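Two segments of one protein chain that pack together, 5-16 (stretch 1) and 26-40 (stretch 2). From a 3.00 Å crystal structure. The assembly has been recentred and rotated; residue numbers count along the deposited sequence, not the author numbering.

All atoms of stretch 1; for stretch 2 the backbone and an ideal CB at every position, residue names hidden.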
# COMPACT_ATOMS: atom_id res chain seq x y z
N GLU G 5 -20.01 38.20 17.16
CA GLU G 5 -19.18 37.14 16.59
C GLU G 5 -19.05 35.96 17.56
O GLU G 5 -17.95 35.50 17.85
CB GLU G 5 -17.79 37.68 16.23
CG GLU G 5 -16.94 38.13 17.42
CD GLU G 5 -17.37 39.46 17.99
OE1 GLU G 5 -18.11 40.20 17.31
OE2 GLU G 5 -16.97 39.78 19.13
N LEU G 6 -20.19 35.48 18.04
CA LEU G 6 -20.20 34.39 19.02
C LEU G 6 -21.28 33.37 18.71
O LEU G 6 -22.47 33.63 18.90
CB LEU G 6 -20.37 34.95 20.43
CG LEU G 6 -20.36 33.94 21.58
CD1 LEU G 6 -19.11 33.08 21.52
CD2 LEU G 6 -20.46 34.66 22.91
N SER G 7 -20.87 32.20 18.24
CA SER G 7 -21.80 31.14 17.87
C SER G 7 -22.15 30.25 19.05
O SER G 7 -21.35 30.08 19.96
CB SER G 7 -21.22 30.29 16.73
OG SER G 7 -20.09 29.56 17.17
N PRO G 8 -23.36 29.67 19.03
CA PRO G 8 -23.81 28.73 20.06
C PRO G 8 -22.81 27.59 20.24
O PRO G 8 -22.75 26.99 21.31
CB PRO G 8 -25.12 28.19 19.49
CG PRO G 8 -25.62 29.28 18.62
CD PRO G 8 -24.40 29.90 18.01
N GLU G 9 -22.05 27.32 19.19
CA GLU G 9 -21.02 26.28 19.23
C GLU G 9 -19.88 26.68 20.15
O GLU G 9 -19.39 25.87 20.93
CB GLU G 9 -20.48 25.99 17.82
CG GLU G 9 -21.42 25.17 16.94
CD GLU G 9 -22.69 25.91 16.58
OE1 GLU G 9 -22.68 27.16 16.60
OE2 GLU G 9 -23.70 25.24 16.29
N LEU G 10 -19.47 27.94 20.07
CA LEU G 10 -18.39 28.43 20.91
C LEU G 10 -18.78 28.36 22.38
O LEU G 10 -18.00 27.90 23.21
CB LEU G 10 -18.00 29.86 20.53
CG LEU G 10 -16.51 30.08 20.29
CD1 LEU G 10 -16.05 29.30 19.07
CD2 LEU G 10 -16.18 31.55 20.15
N LEU G 11 -19.99 28.81 22.69
CA LEU G 11 -20.51 28.69 24.05
C LEU G 11 -20.34 27.26 24.55
O LEU G 11 -19.80 27.03 25.63
CB LEU G 11 -21.99 29.08 24.10
CG LEU G 11 -22.32 30.34 24.89
CD1 LEU G 11 -23.82 30.46 25.09
CD2 LEU G 11 -21.60 30.32 26.23
N ARG G 12 -20.81 26.30 23.75
CA ARG G 12 -20.65 24.90 24.08
C ARG G 12 -19.18 24.57 24.33
O ARG G 12 -18.84 23.92 25.31
CB ARG G 12 -21.21 24.00 22.97
CG ARG G 12 -22.72 23.84 22.99
CD ARG G 12 -23.15 22.78 21.99
NE ARG G 12 -24.55 22.39 22.15
CZ ARG G 12 -25.12 21.36 21.54
NH1 ARG G 12 -24.41 20.59 20.72
NH2 ARG G 12 -26.40 21.08 21.75
N LYS G 13 -18.32 25.04 23.44
CA LYS G 13 -16.89 24.82 23.57
C LYS G 13 -16.37 25.44 24.86
O LYS G 13 -15.60 24.83 25.60
CB LYS G 13 -16.14 25.40 22.37
CG LYS G 13 -14.66 25.09 22.35
CD LYS G 13 -13.97 25.72 21.15
CE LYS G 13 -12.51 25.29 21.05
NZ LYS G 13 -12.37 23.83 20.77
N LEU G 14 -16.80 26.67 25.13
CA LEU G 14 -16.37 27.38 26.32
C LEU G 14 -16.86 26.69 27.59
O LEU G 14 -16.07 26.42 28.50
CB LEU G 14 -16.85 28.83 26.29
CG LEU G 14 -16.25 29.70 25.19
CD1 LEU G 14 -16.83 31.11 25.24
CD2 LEU G 14 -14.73 29.74 25.29
N GLU G 15 -18.15 26.40 27.65
CA GLU G 15 -18.71 25.74 28.82
C GLU G 15 -18.05 24.38 29.02
O GLU G 15 -17.98 23.87 30.14
CB GLU G 15 -20.23 25.61 28.72
CG GLU G 15 -20.73 24.70 27.62
CD GLU G 15 -22.22 24.85 27.38
OE1 GLU G 15 -22.94 23.83 27.42
OE2 GLU G 15 -22.67 26.00 27.17
N THR G 16 -17.53 23.81 27.93
CA THR G 16 -16.77 22.57 28.01
C THR G 16 -15.43 22.81 28.70
O THR G 16 -15.09 22.15 29.68
CB THR G 16 -16.54 21.96 26.63
OG1 THR G 16 -17.79 21.52 26.09
CG2 THR G 16 -15.58 20.78 26.72
N UNK G 26 -30.46 28.94 30.57
CA UNK G 26 -29.31 29.80 30.84
C UNK G 26 -28.45 29.99 29.60
O UNK G 26 -27.92 31.08 29.37
CB UNK G 26 -28.47 29.22 31.97
N UNK G 27 -28.31 28.93 28.80
CA UNK G 27 -27.53 29.01 27.57
C UNK G 27 -28.04 30.12 26.66
O UNK G 27 -27.26 30.92 26.15
CB UNK G 27 -27.56 27.67 26.83
N UNK G 28 -29.35 30.16 26.45
CA UNK G 28 -29.96 31.18 25.60
C UNK G 28 -29.77 32.56 26.21
O UNK G 28 -29.59 33.55 25.50
CB UNK G 28 -31.45 30.89 25.39
N UNK G 29 -29.82 32.61 27.54
CA UNK G 29 -29.65 33.87 28.26
C UNK G 29 -28.20 34.36 28.18
O UNK G 29 -27.93 35.45 27.69
CB UNK G 29 -30.07 33.71 29.72
N UNK G 30 -27.28 33.54 28.67
CA UNK G 30 -25.86 33.86 28.65
C UNK G 30 -25.35 34.15 27.24
O UNK G 30 -24.39 34.90 27.06
CB UNK G 30 -25.06 32.71 29.26
N UNK G 31 -26.00 33.55 26.25
CA UNK G 31 -25.61 33.75 24.86
C UNK G 31 -25.74 35.21 24.47
O UNK G 31 -24.93 35.74 23.71
CB UNK G 31 -26.46 32.88 23.93
N UNK G 32 -26.78 35.86 24.99
CA UNK G 32 -27.03 37.27 24.70
C UNK G 32 -26.08 38.16 25.50
O UNK G 32 -25.54 39.13 24.97
CB UNK G 32 -28.48 37.63 25.01
N UNK G 33 -25.87 37.82 26.77
CA UNK G 33 -24.98 38.58 27.62
C UNK G 33 -23.55 38.59 27.08
O UNK G 33 -22.98 39.64 26.83
CB UNK G 33 -25.00 38.01 29.04
N UNK G 34 -22.99 37.39 26.90
CA UNK G 34 -21.64 37.23 26.37
C UNK G 34 -21.41 38.04 25.10
O UNK G 34 -20.35 38.64 24.92
CB UNK G 34 -21.36 35.75 26.09
N UNK G 35 -22.40 38.06 24.21
CA UNK G 35 -22.30 38.83 22.98
C UNK G 35 -22.03 40.30 23.29
O UNK G 35 -21.02 40.85 22.86
CB UNK G 35 -23.58 38.68 22.15
N UNK G 36 -22.94 40.91 24.04
CA UNK G 36 -22.81 42.32 24.40
C UNK G 36 -21.48 42.62 25.10
O UNK G 36 -20.82 43.61 24.78
CB UNK G 36 -23.97 42.74 25.30
N UNK G 37 -21.10 41.76 26.03
CA UNK G 37 -19.86 41.94 26.78
C UNK G 37 -18.63 41.86 25.87
O UNK G 37 -17.75 42.71 25.94
CB UNK G 37 -19.76 40.89 27.89
N UNK G 38 -18.58 40.83 25.03
CA UNK G 38 -17.45 40.65 24.13
C UNK G 38 -17.34 41.77 23.10
O UNK G 38 -16.28 41.99 22.52
CB UNK G 38 -17.56 39.30 23.42
N UNK G 39 -18.45 42.47 22.87
CA UNK G 39 -18.45 43.62 21.98
C UNK G 39 -17.86 44.82 22.71
O UNK G 39 -17.03 45.55 22.16
CB UNK G 39 -19.86 43.93 21.48
N UNK G 40 -18.30 45.02 23.95
CA UNK G 40 -17.81 46.10 24.79
C UNK G 40 -16.30 46.03 24.95
O UNK G 40 -15.59 47.02 24.76
CB UNK G 40 -18.49 46.06 26.16

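Stretch 2 is helical throughout, phi and psi near -60° and -45°, and crosses the helix of stretch 1 at 101°. Only some of its positions meet the other segment. Stretch 1 offers two leucines, Leu-6 and Leu-11, with an acid near each end, Glu-5 and Glu-15.

At position 26 stretch 1 leaves the choice open; it is Glu-26.

At position 27 the CB points sideways, 5.0 Å from Leu-11 CD1 and 5.2 Å from Glu-15 OE2. A long side chain could reach across, and a basic end would answer the carboxylate. The deposited residue is Glu-27, an acid facing an acid: its OE2 lies 3.3 Å from Glu-15 OE1, two acceptors with no hydrogen bond between them. Its backbone O touches Leu-11 CD1 at 3.6 Å.

Positions 28 and 29 point away, leaving the choice open; they are Ala-28 and Leu-29. Position 30 points toward stretch 1, its CB 4.9 Å from Leu-11 CD1, which favours an apolar residue. Leu-30 fits, though it stays just beyond contact distance.

Position 31 has its CB sideways but only 3.8 Å from Leu-11 CD1, with Pro-8 within reach of a longer chain. Leucine, isoleucine or methionine would suit. Leu-31, with chi1 t, reaches both: CD1 packs 3.7 Å from Leu-11 CD1, and CD2 lies 4.2 Å from Pro-8 CG.

Position 32 points away and 33 is out of reach; polar residues are compatible with both, and they are Gln-32 and Asp-33.

Position 34 points toward stretch 1, its CB 3.5 Å from Leu-6 CD2. So tight an approach asks for an apolar residue whose branches can turn aside. Leu-34 makes its closest contact through CB itself, while CG and both methyls turn away from Leu-6 CD2.

At position 35 the CB is sideways, 5.1 Å from Leu-6 CD2, and Glu-5 lies farther out. A long chain would suit, and a basic end, lysine or arginine, could answer the acid. Lys-35, with chi1 t and a bend at chi2 (p), places NZ 3.7 Å from Glu-5 OE1, a long salt bridge, and 2.9 Å from Glu-5 N.

Positions 36 and 37 are out of reach, so polar or apolar residues are equally compatible. Arg-36 makes a salt bridge to Asp-33; Ile-37 follows.

Position 38 points toward stretch 1; its CB lies 4.4 Å from Glu-5 OE2 and 5.5 Å from Leu-6 CD2, so polar or apolar could serve. Leu-38 takes the apolar option, CD1 3.9 Å from Leu-6 CD2.

Position 39 is sideways near Glu-5, where a basic residue might be expected. Asp-39 instead sets OD1 3.6 Å from Glu-5 OE2, with Lys-35 salt-bridged to both acids. Position 40, out of reach and equally unconstrained, is Phe-40.

Stretch 2 26-40: EEALLLQDLKRILDF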
# COMPACT_ATOMS: atom_id res chain seq x y z
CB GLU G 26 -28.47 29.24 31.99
CG GLU G 26 -29.15 29.27 33.35
CD GLU G 26 -28.27 28.73 34.46
OE1 GLU G 26 -27.31 28.00 34.16
OE2 GLU G 26 -28.54 29.05 35.64
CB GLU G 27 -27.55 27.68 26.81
CG GLU G 27 -26.64 26.60 27.38
CD GLU G 27 -26.18 25.61 26.32
OE1 GLU G 27 -25.92 26.05 25.18
OE2 GLU G 27 -26.08 24.41 26.63
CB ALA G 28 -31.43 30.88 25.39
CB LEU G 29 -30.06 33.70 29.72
CG LEU G 29 -29.93 34.93 30.61
CD1 LEU G 29 -30.74 36.08 30.04
CD2 LEU G 29 -30.36 34.62 32.03
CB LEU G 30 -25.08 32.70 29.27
CG LEU G 30 -24.45 32.94 30.65
CD1 LEU G 30 -25.08 34.05 31.48
CD2 LEU G 30 -24.15 31.66 31.45
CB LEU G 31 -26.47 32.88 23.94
CG LEU G 31 -26.14 32.87 22.45
CD1 LEU G 31 -24.66 32.61 22.22
CD2 LEU G 31 -26.99 31.83 21.73
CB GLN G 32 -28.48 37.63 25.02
CG GLN G 32 -29.51 36.80 24.27
CD GLN G 32 -29.35 36.91 22.76
OE1 GLN G 32 -29.15 37.99 22.22
NE2 GLN G 32 -29.44 35.77 22.07
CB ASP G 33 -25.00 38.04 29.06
CG ASP G 33 -26.32 38.30 29.76
OD1 ASP G 33 -27.07 39.19 29.31
OD2 ASP G 33 -26.61 37.61 30.76
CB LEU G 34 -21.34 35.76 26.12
CG LEU G 34 -20.80 34.95 27.30
CD1 LEU G 34 -19.32 35.24 27.51
CD2 LEU G 34 -21.59 35.24 28.57
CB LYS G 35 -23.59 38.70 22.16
CG LYS G 35 -23.72 39.70 21.03
CD LYS G 35 -22.64 39.53 19.98
CE LYS G 35 -22.82 40.52 18.84
NZ LYS G 35 -21.74 40.41 17.82
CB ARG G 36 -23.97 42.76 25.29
CG ARG G 36 -25.24 43.14 24.53
CD ARG G 36 -26.34 43.59 25.47
NE ARG G 36 -26.89 42.47 26.24
CZ ARG G 36 -27.85 42.59 27.15
NH1 ARG G 36 -28.38 43.78 27.41
NH2 ARG G 36 -28.29 41.52 27.79
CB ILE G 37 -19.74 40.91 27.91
CG1 ILE G 37 -20.87 41.12 28.93
CG2 ILE G 37 -18.39 41.02 28.59
CD1 ILE G 37 -20.82 40.15 30.10
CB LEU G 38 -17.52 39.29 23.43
CG LEU G 38 -17.33 38.08 24.35
CD1 LEU G 38 -17.27 36.80 23.54
CD2 LEU G 38 -16.07 38.24 25.18
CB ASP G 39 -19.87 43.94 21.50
CG ASP G 39 -20.31 43.03 20.37
OD1 ASP G 39 -19.66 41.99 20.14
OD2 ASP G 39 -21.32 43.36 19.70
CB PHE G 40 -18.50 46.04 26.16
CG PHE G 40 -17.92 46.98 27.18
CD1 PHE G 40 -18.14 48.34 27.09
CD2 PHE G 40 -17.16 46.49 28.22
CE1 PHE G 40 -17.61 49.20 28.03
CE2 PHE G 40 -16.62 47.35 29.17
CZ PHE G 40 -16.85 48.71 29.07
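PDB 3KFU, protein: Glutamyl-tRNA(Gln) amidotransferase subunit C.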